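Local coordinates for tailspike protein (Acinetobacter phage vB_ApiP_P1, PDB 6E1R) that probably recognises and degrades the capsular polysaccharide of Acinetobacter baumannii as a trimeric phage tailspike, at residues I293-T296 with P300-F303; I318-N323 with P330-Q335. All blocks are in the same frame, centred on the assembly; numbering follows the deposited sequence.

How the contacts relate
Contacts 1 and 2 follow each other along the chain, and contact 1 closes before contact 2 opens. Their centres lie about 5 Å apart, in the middle of the parallel beta-helix. Each joins one strand of the 293-297 and 316-320 face to one strand of the face holding 301-304 and 331-338. Strands 293-297 and 316-320 are parallel neighbours, with a probable hydrogen bond from Lys319 N to Ile293 O of 2.7 Å. Strands 301-304 and 331-338 are also parallel neighbours, and Gln335 N lies 2.8 Å from Phe303 O. The two contacts therefore fill adjoining layers of one apolar core. Both also reach the second subunit of the trimer.

Contact 1 (I293-T296 with P300-F303); sequences IKCT and PIMF
Ile293 and Phe303 meet inside the parallel beta-helix, where strand 293-297 and strand 301-304 lie on different faces of the coil. A short turn of the chain joins them. No hydrogen bond crosses between the two segments. The backbones stay well apart, with Cys295 CA and Ile301 CA 10.4 Å from each other, and side chains fill the gap. Ile293 and Phe303 approach from opposite directions. The isoleucine carries CG1 anti to its carbonyl carbon (chi1 -58°) and is then fully extended (chi2 175°), which sends CD1 to the edge of the Phe303 ring, in its plane. The rings of Phe278 and Phe334 meet the Phe303 ring with nearly parallel planes, so aromatic groups from different strands line up along the core. Trp269 adds to the packing against Ile293, Cys295 and Ile301.

The other side of strand 293-297 reaches solvent. Lys294 is partly exposed, and its NZ forms salt bridges with Glu290 and Asp264. On strand 301-304, the selenomethionine Met302 instead packs on Gln335 of the second subunit, so that side faces a subunit interface. Within the core the buried pairs are few and wholly apolar. Ile293 CD1 comes to 3.5 Å from Phe303 CZ. Cys295 SG sits 3.8 Å from Ile301 CD1.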
# COMPACT_ATOMS: atom_id res chain seq x y z
N ILE A 293 -9.70 14.79 -10.38
CA ILE A 293 -10.65 13.74 -10.03
C ILE A 293 -11.87 14.42 -9.41
O ILE A 293 -11.79 14.94 -8.29
CB ILE A 293 -10.06 12.70 -9.07
CG1 ILE A 293 -8.81 12.06 -9.67
CG2 ILE A 293 -11.09 11.64 -8.73
CD1 ILE A 293 -8.10 11.11 -8.74
N LYS A 294 -12.98 14.41 -10.13
CA LYS A 294 -14.26 14.91 -9.64
C LYS A 294 -15.20 13.72 -9.50
O LYS A 294 -15.57 13.10 -10.51
CB LYS A 294 -14.86 15.96 -10.57
CG LYS A 294 -16.24 16.43 -10.11
CD LYS A 294 -16.99 17.16 -11.20
CE LYS A 294 -16.34 18.48 -11.53
NZ LYS A 294 -17.16 19.26 -12.50
N CYS A 295 -15.58 13.39 -8.27
CA CYS A 295 -16.34 12.17 -8.04
C CYS A 295 -17.39 12.39 -6.96
O CYS A 295 -17.14 13.05 -5.95
CB CYS A 295 -15.41 11.02 -7.63
SG CYS A 295 -14.52 11.30 -6.08
N THR A 296 -18.57 11.82 -7.20
CA THR A 296 -19.60 11.63 -6.17
C THR A 296 -19.41 10.21 -5.67
O THR A 296 -19.95 9.25 -6.23
CB THR A 296 -21.00 11.86 -6.72
OG1 THR A 296 -21.10 13.20 -7.24
CG2 THR A 296 -22.05 11.66 -5.64
N PRO A 300 -13.08 5.04 1.04
CA PRO A 300 -11.85 5.84 0.89
C PRO A 300 -11.28 5.80 -0.52
O PRO A 300 -11.57 4.91 -1.32
CB PRO A 300 -10.89 5.18 1.89
CG PRO A 300 -11.38 3.79 2.00
CD PRO A 300 -12.87 3.91 1.95
N ILE A 301 -10.46 6.80 -0.80
CA ILE A 301 -9.70 6.90 -2.04
C ILE A 301 -8.24 7.05 -1.66
O ILE A 301 -7.87 7.99 -0.95
CB ILE A 301 -10.17 8.08 -2.91
CG1 ILE A 301 -11.66 7.97 -3.21
CG2 ILE A 301 -9.36 8.14 -4.20
CD1 ILE A 301 -12.23 9.16 -3.94
N MSE A 302 -7.40 6.12 -2.12
CA MSE A 302 -6.00 6.11 -1.72
C MSE A 302 -5.03 6.18 -2.89
O MSE A 302 -5.25 5.58 -3.93
CB MSE A 302 -5.70 4.86 -0.89
CG MSE A 302 -6.56 4.72 0.35
SE MSE A 302 -6.09 3.12 1.36
CE MSE A 302 -6.22 1.81 -0.08
N PHE A 303 -3.95 6.93 -2.69
CA PHE A 303 -2.85 7.02 -3.64
C PHE A 303 -1.61 6.45 -2.97
O PHE A 303 -1.03 7.09 -2.08
CB PHE A 303 -2.61 8.46 -4.09
CG PHE A 303 -3.78 9.08 -4.80
CD1 PHE A 303 -4.79 9.71 -4.08
CD2 PHE A 303 -3.88 9.03 -6.18
CE1 PHE A 303 -5.86 10.28 -4.72
CE2 PHE A 303 -4.96 9.60 -6.83
CZ PHE A 303 -5.95 10.23 -6.10

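Contact 2 (I318-N323 with P330-Q335); sequences IKTLGN and PLIKFQ
This is a buried, apolar contact across the interior of the parallel beta-helix, made by Ile318 and Thr320 on one face with Ile332 and Phe334 on another. Strand 318-320 and strand 331-335 run nearly antiparallel, at 172°. Their axes approach to 10.6 Å, too far for backbone pairing, so the side chains make the join. Ile318 and Ile332 reach toward each other tip to tip, with Ile318 CD1 3.6 Å from Ile332 CD1. The CD1 methyl of Ile332 is the hub of the contact. Ile318 CG2 and Thr320 CG2 each lie 4.0 Å from Ile332 CD1. Thr320 turns its methyl group inward because CG2 is anti to the carbonyl carbon, with OG1 at chi1 49°. Phe334 enters at an oblique angle to Ile318. Ile318 CG2 lies at the edge of the Phe334 ring, near the ring plane, 4.1 Å from Phe334 CZ. Phe360 stacks on the same ring, and Pro356 packs on Thr320 and Ile332.

Alternate residues of strand 331-338 serve the trimer. Leu331 packs on Gly362 of the second subunit, and Lys333 NZ forms a salt bridge with Glu361 of that subunit. Gln335 OE1 hydrogen-bonds to Gln335 NE2 of the second subunit, and its NE2 to Gln335 OE1 of the third, consistent with a ring of three amides around the trimer axis. The strand thus has an apolar inner side and a mixed outer side. With no hydrogen bond between the two segments, their cohesion rests on dispersion and the exclusion of water, whereas polar bonds tie the same strand to its neighbouring subunits.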
# COMPACT_ATOMS: atom_id res chain seq x y z
N ILE A 318 -8.33 16.62 -6.29
CA ILE A 318 -9.51 15.78 -6.14
C ILE A 318 -10.61 16.61 -5.50
O ILE A 318 -10.36 17.40 -4.58
CB ILE A 318 -9.20 14.51 -5.32
CG1 ILE A 318 -10.43 13.61 -5.23
CG2 ILE A 318 -8.69 14.87 -3.92
CD1 ILE A 318 -10.13 12.21 -4.75
N LYS A 319 -11.83 16.45 -6.01
CA LYS A 319 -12.99 17.20 -5.53
C LYS A 319 -14.15 16.22 -5.34
O LYS A 319 -14.67 15.68 -6.32
CB LYS A 319 -13.37 18.31 -6.51
CG LYS A 319 -14.60 19.11 -6.10
CD LYS A 319 -14.89 20.22 -7.08
CE LYS A 319 -16.10 21.03 -6.65
NZ LYS A 319 -16.34 22.20 -7.55
N THR A 320 -14.55 16.01 -4.10
CA THR A 320 -15.64 15.10 -3.78
C THR A 320 -16.97 15.84 -3.78
O THR A 320 -17.06 17.01 -3.41
CB THR A 320 -15.41 14.44 -2.42
OG1 THR A 320 -15.09 15.43 -1.44
CG2 THR A 320 -14.28 13.42 -2.50
N LEU A 321 -18.01 15.13 -4.21
CA LEU A 321 -19.36 15.68 -4.32
C LEU A 321 -20.35 14.72 -3.69
O LEU A 321 -20.01 13.60 -3.30
CB LEU A 321 -19.73 15.95 -5.78
CG LEU A 321 -18.99 17.07 -6.51
CD1 LEU A 321 -19.24 16.99 -8.00
CD2 LEU A 321 -19.44 18.42 -5.97
N GLY A 322 -21.60 15.17 -3.60
CA GLY A 322 -22.69 14.34 -3.12
C GLY A 322 -23.25 14.85 -1.80
O GLY A 322 -22.98 15.97 -1.35
N ASN A 323 -24.06 13.99 -1.18
CA ASN A 323 -24.70 14.28 0.10
C ASN A 323 -24.16 13.29 1.13
O ASN A 323 -24.29 12.08 0.95
CB ASN A 323 -26.22 14.17 -0.02
CG ASN A 323 -26.93 14.46 1.29
OD1 ASN A 323 -26.35 15.04 2.21
ND2 ASN A 323 -28.20 14.06 1.37
N PRO A 330 -14.63 8.66 3.55
CA PRO A 330 -14.14 8.94 4.91
C PRO A 330 -12.71 9.45 4.92
O PRO A 330 -12.34 10.26 5.77
CB PRO A 330 -14.26 7.59 5.61
CG PRO A 330 -14.10 6.60 4.51
CD PRO A 330 -14.73 7.22 3.29
N LEU A 331 -11.90 8.98 3.97
CA LEU A 331 -10.48 9.28 3.96
C LEU A 331 -9.96 9.33 2.54
O LEU A 331 -10.29 8.47 1.71
CB LEU A 331 -9.70 8.22 4.76
CG LEU A 331 -8.18 8.27 4.63
CD1 LEU A 331 -7.64 9.58 5.18
CD2 LEU A 331 -7.55 7.08 5.33
N ILE A 332 -9.14 10.34 2.26
CA ILE A 332 -8.35 10.41 1.03
C ILE A 332 -6.89 10.45 1.47
O ILE A 332 -6.43 11.45 2.03
CB ILE A 332 -8.70 11.62 0.17
CG1 ILE A 332 -10.15 11.53 -0.31
CG2 ILE A 332 -7.76 11.72 -1.02
CD1 ILE A 332 -10.58 12.68 -1.20
N LYS A 333 -6.16 9.36 1.21
CA LYS A 333 -4.79 9.21 1.67
C LYS A 333 -3.82 9.41 0.51
O LYS A 333 -3.96 8.75 -0.53
CB LYS A 333 -4.56 7.84 2.32
CG LYS A 333 -3.17 7.67 2.90
CD LYS A 333 -3.03 6.37 3.67
CE LYS A 333 -1.67 6.29 4.35
NZ LYS A 333 -1.49 5.01 5.10
N PHE A 334 -2.86 10.30 0.69
CA PHE A 334 -1.76 10.51 -0.25
C PHE A 334 -0.52 9.91 0.41
O PHE A 334 0.19 10.59 1.16
CB PHE A 334 -1.59 11.99 -0.58
CG PHE A 334 -2.76 12.60 -1.29
CD1 PHE A 334 -2.87 12.51 -2.66
CD2 PHE A 334 -3.75 13.25 -0.58
CE1 PHE A 334 -3.95 13.08 -3.32
CE2 PHE A 334 -4.83 13.81 -1.23
CZ PHE A 334 -4.93 13.73 -2.60
N GLN A 335 -0.26 8.64 0.13
CA GLN A 335 0.82 7.90 0.78
C GLN A 335 2.05 7.95 -0.11
O GLN A 335 2.15 7.23 -1.10
CB GLN A 335 0.39 6.46 1.05
CG GLN A 335 1.46 5.61 1.72
CD GLN A 335 0.95 4.25 2.16
OE1 GLN A 335 -0.25 4.05 2.31
NE2 GLN A 335 1.87 3.31 2.37